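Local coordinates for SusD superfamily protein (PDB 3HDX), which probably binds polysaccharide at the outer membrane of Bacteroides thetaiotaomicron, as a helical member of the SusD family, at residues A[19-24]-A[115-120]; A[161-166]-A[197-202]. One frame throughout, in Å; residues are numbered along the deposited sequence.

Interaction 1: residues A[19-24]-A[115-120]; sequences MGVYGL and RALRAF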
loop_
_atom_site.group_PDB
_atom_site.type_symbol
_atom_site.label_atom_id
_atom_site.label_comp_id
_atom_site.label_asym_id
_atom_site.label_seq_id
_atom_site.Cartn_x
_atom_site.Cartn_y
_atom_site.Cartn_z
HETATM N N MSE A 19 5.509 18.855 -4.049
HETATM C CA MSE A 19 5.922 18.165 -2.806
HETATM C C MSE A 19 4.750 18.133 -1.804
HETATM O O MSE A 19 4.588 17.148 -1.061
HETATM C CB MSE A 19 7.207 18.766 -2.223
HETATM C CG MSE A 19 8.420 18.671 -3.193
HETATM SE SE MSE A 19 8.742 16.929 -4.008
HETATM C CE MSE A 19 9.756 17.490 -5.540
ATOM N N GLY A 20 3.892 19.160 -1.834
ATOM C CA GLY A 20 2.711 19.183 -1.007
ATOM C C GLY A 20 1.707 18.090 -1.333
ATOM O O GLY A 20 1.092 17.543 -0.423
ATOM N N VAL A 21 1.523 17.775 -2.631
ATOM C CA VAL A 21 0.603 16.684 -3.018
ATOM C C VAL A 21 1.153 15.335 -2.481
ATOM O O VAL A 21 0.390 14.521 -1.930
ATOM C CB VAL A 21 0.330 16.634 -4.528
ATOM C CG1 VAL A 21 -0.682 15.528 -4.844
ATOM C CG2 VAL A 21 -0.194 18.012 -5.030
ATOM N N TYR A 22 2.472 15.123 -2.597
ATOM C CA TYR A 22 3.112 13.947 -1.997
ATOM C C TYR A 22 2.878 13.903 -0.494
ATOM O O TYR A 22 2.571 12.854 0.059
ATOM C CB TYR A 22 4.615 13.890 -2.276
ATOM C CG TYR A 22 4.995 13.352 -3.660
ATOM C CD1 TYR A 22 5.036 11.972 -3.895
ATOM C CD2 TYR A 22 5.306 14.188 -4.709
ATOM C CE1 TYR A 22 5.354 11.444 -5.153
ATOM C CE2 TYR A 22 5.635 13.689 -5.964
ATOM C CZ TYR A 22 5.691 12.306 -6.177
ATOM O OH TYR A 22 6.026 11.823 -7.408
ATOM N N GLY A 23 3.047 15.044 0.167
ATOM C CA GLY A 23 2.861 15.113 1.603
ATOM C C GLY A 23 1.463 14.772 2.059
ATOM O O GLY A 23 1.272 14.058 3.053
ATOM N N LEU A 24 0.483 15.298 1.321
ATOM C CA LEU A 24 -0.914 15.017 1.601
ATOM C C LEU A 24 -1.232 13.543 1.402
ATOM O O LEU A 24 -2.032 12.994 2.156
ATOM C CB LEU A 24 -1.833 15.897 0.750
ATOM C CG LEU A 24 -1.824 17.391 1.105
ATOM C CD1 LEU A 24 -2.517 18.185 0.007
ATOM C CD2 LEU A 24 -2.483 17.579 2.470
ATOM N N ARG A 115 -1.427 13.658 -11.212
ATOM C CA ARG A 115 -2.516 12.887 -11.805
ATOM C C ARG A 115 -2.487 11.456 -11.231
ATOM O O ARG A 115 -3.551 10.902 -10.890
ATOM C CB ARG A 115 -2.385 12.839 -13.339
ATOM C CG ARG A 115 -3.508 12.167 -14.032
ATOM C CD ARG A 115 -3.308 12.039 -15.501
ATOM N NE ARG A 115 -3.274 13.268 -16.250
ATOM C CZ ARG A 115 -4.304 13.917 -16.770
ATOM N NH1 ARG A 115 -5.547 13.611 -16.453
ATOM N NH2 ARG A 115 -4.071 14.984 -17.549
ATOM N N ALA A 116 -1.298 10.856 -11.182
ATOM C CA ALA A 116 -1.145 9.494 -10.658
ATOM C C ALA A 116 -1.462 9.426 -9.154
ATOM O O ALA A 116 -2.072 8.452 -8.699
ATOM C CB ALA A 116 0.279 8.954 -10.960
ATOM N N LEU A 117 -1.039 10.440 -8.394
ATOM C CA LEU A 117 -1.328 10.477 -6.971
ATOM C C LEU A 117 -2.832 10.573 -6.713
ATOM O O LEU A 117 -3.364 9.933 -5.799
ATOM C CB LEU A 117 -0.547 11.598 -6.275
ATOM C CG LEU A 117 0.967 11.408 -6.151
ATOM C CD1 LEU A 117 1.672 12.741 -5.810
ATOM C CD2 LEU A 117 1.308 10.376 -5.080
ATOM N N ARG A 118 -3.515 11.398 -7.494
ATOM C CA ARG A 118 -4.974 11.498 -7.385
ATOM C C ARG A 118 -5.638 10.139 -7.670
ATOM O O ARG A 118 -6.563 9.733 -6.949
ATOM C CB ARG A 118 -5.511 12.598 -8.292
ATOM C CG ARG A 118 -7.026 12.689 -8.338
ATOM C CD ARG A 118 -7.488 13.958 -9.041
ATOM N NE ARG A 118 -7.180 13.889 -10.477
ATOM C CZ ARG A 118 -7.543 14.791 -11.387
ATOM N NH1 ARG A 118 -8.144 15.931 -11.017
ATOM N NH2 ARG A 118 -7.253 14.586 -12.670
ATOM N N ALA A 119 -5.185 9.474 -8.756
ATOM C CA ALA A 119 -5.720 8.178 -9.138
ATOM C C ALA A 119 -5.460 7.128 -8.054
ATOM O O ALA A 119 -6.346 6.308 -7.741
ATOM C CB ALA A 119 -5.158 7.723 -10.505
ATOM N N PHE A 120 -4.256 7.163 -7.478
ATOM C CA PHE A 120 -3.913 6.274 -6.342
ATOM C C PHE A 120 -4.839 6.519 -5.157
ATOM O O PHE A 120 -5.338 5.552 -4.551
ATOM C CB PHE A 120 -2.437 6.450 -5.962
ATOM C CG PHE A 120 -2.025 5.702 -4.739
ATOM C CD1 PHE A 120 -1.856 4.330 -4.776
ATOM C CD2 PHE A 120 -1.817 6.377 -3.544
ATOM C CE1 PHE A 120 -1.454 3.643 -3.616
ATOM C CE2 PHE A 120 -1.431 5.694 -2.392
ATOM C CZ PHE A 120 -1.243 4.334 -2.431
#
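Leu117 reaches Tyr22 and Val21 with CG set anti to its own carbonyl carbon (chi1 -70°), which carries the CD1 methyl across to helix 11-30; Tyr22 has the matching first torsion (chi1 -80°), and although its CB leaves the backbone away from residues 115-120, the ring swings back to present a face to the leucine. Leu117 CD1 lies 3.8 Å from the centroid of the Tyr22 ring and only 3° off the ring normal, a CH-pi contact centred over the face. The near-equal spacing agrees with this: Leu117 CD1 is 3.9 Å from Tyr22 CD1 and 4.1 Å from Tyr22 CE2 on the far side of the ring. The same methyl touches a second residue, with Leu117 CD1 3.8 Å from Val21 CG1.

Helices 11-30 and 104-129 pack here within the mainly helical, TPR-like part of a SusD-type fold. Their nearest CA atoms, those of Tyr22 and Leu117, stand 7.5 Å apart, so side chains rather than backbones fill the interface. All three touching residues are buried. The one polar atom among their side chains, Tyr22 OH, is hydrogen-bonded to Gln113 OE1 on helix 104-129 and to Phe194 N, two bonds that should restrain the ring from tilting off the methyl. Phe194 also packs against Leu117.

Interaction 2: residues A[161-166]-A[197-202]; sequences AELLTA and LSAYSV
Apolar packing accounts for the whole contact between the segments, and Leu163 supplies its two methyls to two different partners. Leu163 CD1 meets Val202 CG1 at 3.5 Å, a tight approach for two methyl carbons, and the two side chains cross at about a right angle. The other branch settles over the small residue one turn earlier, with Leu163 CD2 4.0 Å from Ala199 CB and 4.1 Å from Ala199 CA. With CG anti to the carbonyl carbon (chi1 -75°), the leucine forks between these neighbours; Val202 turns CG1 toward it by placing that methyl anti to the backbone N (chi1 -177°).

Close backbone approach follows from the alanine: the CA atoms of Leu163 and Ala199 are 5.9 Å apart. This is helix-on-helix packing between 152-169 and 196-209; the two segments run roughly antiparallel, consistent with the TPR-like helical packing of SusD-family proteins. Helix 104-129 closes in from another direction, setting Ala116 and Ala119 against Leu163 and Phe120 against Val202. Shortening Leu163 to an alanine would remove both methyls and is likely to open a gap facing Val202 CG1 and Ala199 CB.

Between the two segments there are no hydrogen bonds; the polar groups pair within their own helix or with other parts of the chain. In one of two modelled conformers, Ser201 OG donates to Ser198 O at 2.7 Å. That carbonyl also accepts from Val202 N at 3.2 Å, so in this conformer one oxygen serves both a side chain and the helical backbone. Ser198 OG is engaged separately, by Ile258 O and Asn195 N, tying the start of helix 196-209 to its surroundings.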
loop_
_atom_site.group_PDB
_atom_site.type_symbol
_atom_site.label_atom_id
_atom_site.label_comp_id
_atom_site.label_asym_id
_atom_site.label_seq_id
_atom_site.Cartn_x
_atom_site.Cartn_y
_atom_site.Cartn_z
ATOM N N ALA A 161 -8.029 5.103 -16.272
ATOM C CA ALA A 161 -7.805 5.973 -17.436
ATOM C C ALA A 161 -6.813 7.075 -17.098
ATOM O O ALA A 161 -5.921 7.398 -17.896
ATOM C CB ALA A 161 -9.129 6.538 -17.973
ATOM N N GLU A 162 -6.926 7.607 -15.881
ATOM C CA GLU A 162 -5.993 8.630 -15.431
ATOM C C GLU A 162 -4.573 8.110 -15.333
ATOM O O GLU A 162 -3.636 8.812 -15.725
ATOM C CB GLU A 162 -6.410 9.195 -14.065
ATOM C CG GLU A 162 -7.703 9.992 -14.108
ATOM C CD GLU A 162 -7.496 11.352 -14.687
ATOM O OE1 GLU A 162 -6.603 12.114 -14.215
ATOM O OE2 GLU A 162 -8.254 11.665 -15.653
ATOM N N LEU A 163 -4.414 6.885 -14.824
ATOM C CA LEU A 163 -3.083 6.277 -14.682
ATOM C C LEU A 163 -2.468 6.006 -16.052
ATOM O O LEU A 163 -1.270 6.268 -16.286
ATOM C CB LEU A 163 -3.139 4.995 -13.845
ATOM C CG LEU A 163 -3.307 5.268 -12.353
ATOM C CD1 LEU A 163 -3.952 4.056 -11.626
ATOM C CD2 LEU A 163 -1.993 5.718 -11.650
ATOM N N LEU A 164 -3.268 5.478 -16.974
ATOM C CA LEU A 164 -2.756 5.223 -18.358
ATOM C C LEU A 164 -2.311 6.530 -19.031
ATOM O O LEU A 164 -1.281 6.574 -19.713
ATOM C CB LEU A 164 -3.779 4.434 -19.193
ATOM C CG LEU A 164 -3.838 2.968 -18.794
ATOM C CD1 LEU A 164 -5.099 2.362 -19.345
ATOM C CD2 LEU A 164 -2.596 2.184 -19.297
ATOM N N THR A 165 -3.072 7.616 -18.805
ATOM C CA THR A 165 -2.679 8.952 -19.317
ATOM C C THR A 165 -1.379 9.421 -18.651
ATOM O O THR A 165 -0.418 9.828 -19.345
ATOM C CB THR A 165 -3.808 9.965 -19.131
ATOM O OG1 THR A 165 -4.903 9.568 -19.950
ATOM C CG2 THR A 165 -3.400 11.378 -19.495
ATOM N N ALA A 166 -1.299 9.258 -17.325
ATOM C CA ALA A 166 -0.073 9.683 -16.570
ATOM C C ALA A 166 1.176 8.933 -17.068
ATOM O O ALA A 166 2.241 9.534 -17.205
ATOM C CB ALA A 166 -0.223 9.474 -15.070
ATOM N N LEU A 197 6.620 2.835 -13.363
ATOM C CA LEU A 197 6.248 1.532 -12.795
ATOM C C LEU A 197 5.359 1.660 -11.558
ATOM O O LEU A 197 4.499 0.789 -11.309
ATOM C CB LEU A 197 7.442 0.624 -12.573
ATOM C CG LEU A 197 8.240 0.308 -13.844
ATOM C CD1 LEU A 197 9.369 -0.758 -13.540
ATOM C CD2 LEU A 197 7.283 -0.177 -15.002
ATOM N N SER A 198 5.536 2.749 -10.797
ATOM C CA SER A 198 4.605 3.040 -9.683
ATOM C C SER A 198 3.169 3.069 -10.239
ATOM O O SER A 198 2.254 2.441 -9.698
ATOM C CB SER A 198 4.921 4.397 -9.045
ATOM O OG SER A 198 6.295 4.538 -8.727
ATOM N N ALA A 199 2.968 3.782 -11.346
ATOM C CA ALA A 199 1.617 3.874 -11.973
ATOM C C ALA A 199 1.122 2.514 -12.440
ATOM O O ALA A 199 -0.034 2.145 -12.211
ATOM C CB ALA A 199 1.607 4.897 -13.120
ATOM N N TYR A 200 2.001 1.763 -13.114
ATOM C CA TYR A 200 1.634 0.390 -13.517
ATOM C C TYR A 200 1.244 -0.495 -12.333
ATOM O O TYR A 200 0.362 -1.344 -12.477
ATOM C CB TYR A 200 2.716 -0.281 -14.370
ATOM C CG TYR A 200 2.703 0.089 -15.839
ATOM C CD1 TYR A 200 1.699 -0.371 -16.668
ATOM C CD2 TYR A 200 3.679 0.901 -16.389
ATOM C CE1 TYR A 200 1.675 -0.060 -18.024
ATOM C CE2 TYR A 200 3.693 1.188 -17.765
ATOM C CZ TYR A 200 2.692 0.731 -18.569
ATOM O OH TYR A 200 2.653 1.022 -19.899
ATOM N N SER A 201 1.885 -0.293 -11.191
ATOM C CA SER A 201 1.594 -1.096 -9.996
ATOM C C SER A 201 0.190 -0.817 -9.486
ATOM O O SER A 201 -0.502 -1.753 -9.058
ATOM C CB SER A 201 2.648 -0.912 -8.878
ATOM O OG SER A 201 2.481 0.281 -8.136
ATOM N N VAL A 202 -0.235 0.448 -9.557
ATOM C CA VAL A 202 -1.592 0.810 -9.154
ATOM C C VAL A 202 -2.562 0.152 -10.137
ATOM O O VAL A 202 -3.594 -0.372 -9.713
ATOM C CB VAL A 202 -1.785 2.349 -8.985
ATOM C CG1 VAL A 202 -3.211 2.648 -8.497
ATOM C CG2 VAL A 202 -0.749 2.920 -8.026
#

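Interaction 1 precedes interaction 2 in the chain, and their centres lie about 13 Å apart, both in the N-terminal SusD-like helical region. Helices 104-129 and 152-169, consecutive in the chain, are the bridge: each gives one segment, and these segments touch directly. Two salt bridges run from Glu162 OE1, to Arg115 NH1 at 2.9 Å and to Arg118 NH2 at 3.0 Å, while Ala119 CB packs 3.6 Å from Leu163 CG. Helix 196-209 joins too, with Val202 CG2 3.7 Å from Phe120 CD1. Helices 11-30, 104-129, 152-169 and 196-209 are thus joined in one continuous packed cluster, with 104-129 touching both 152-169 and 196-209, consistent with a helical scaffold for this SusD-family protein.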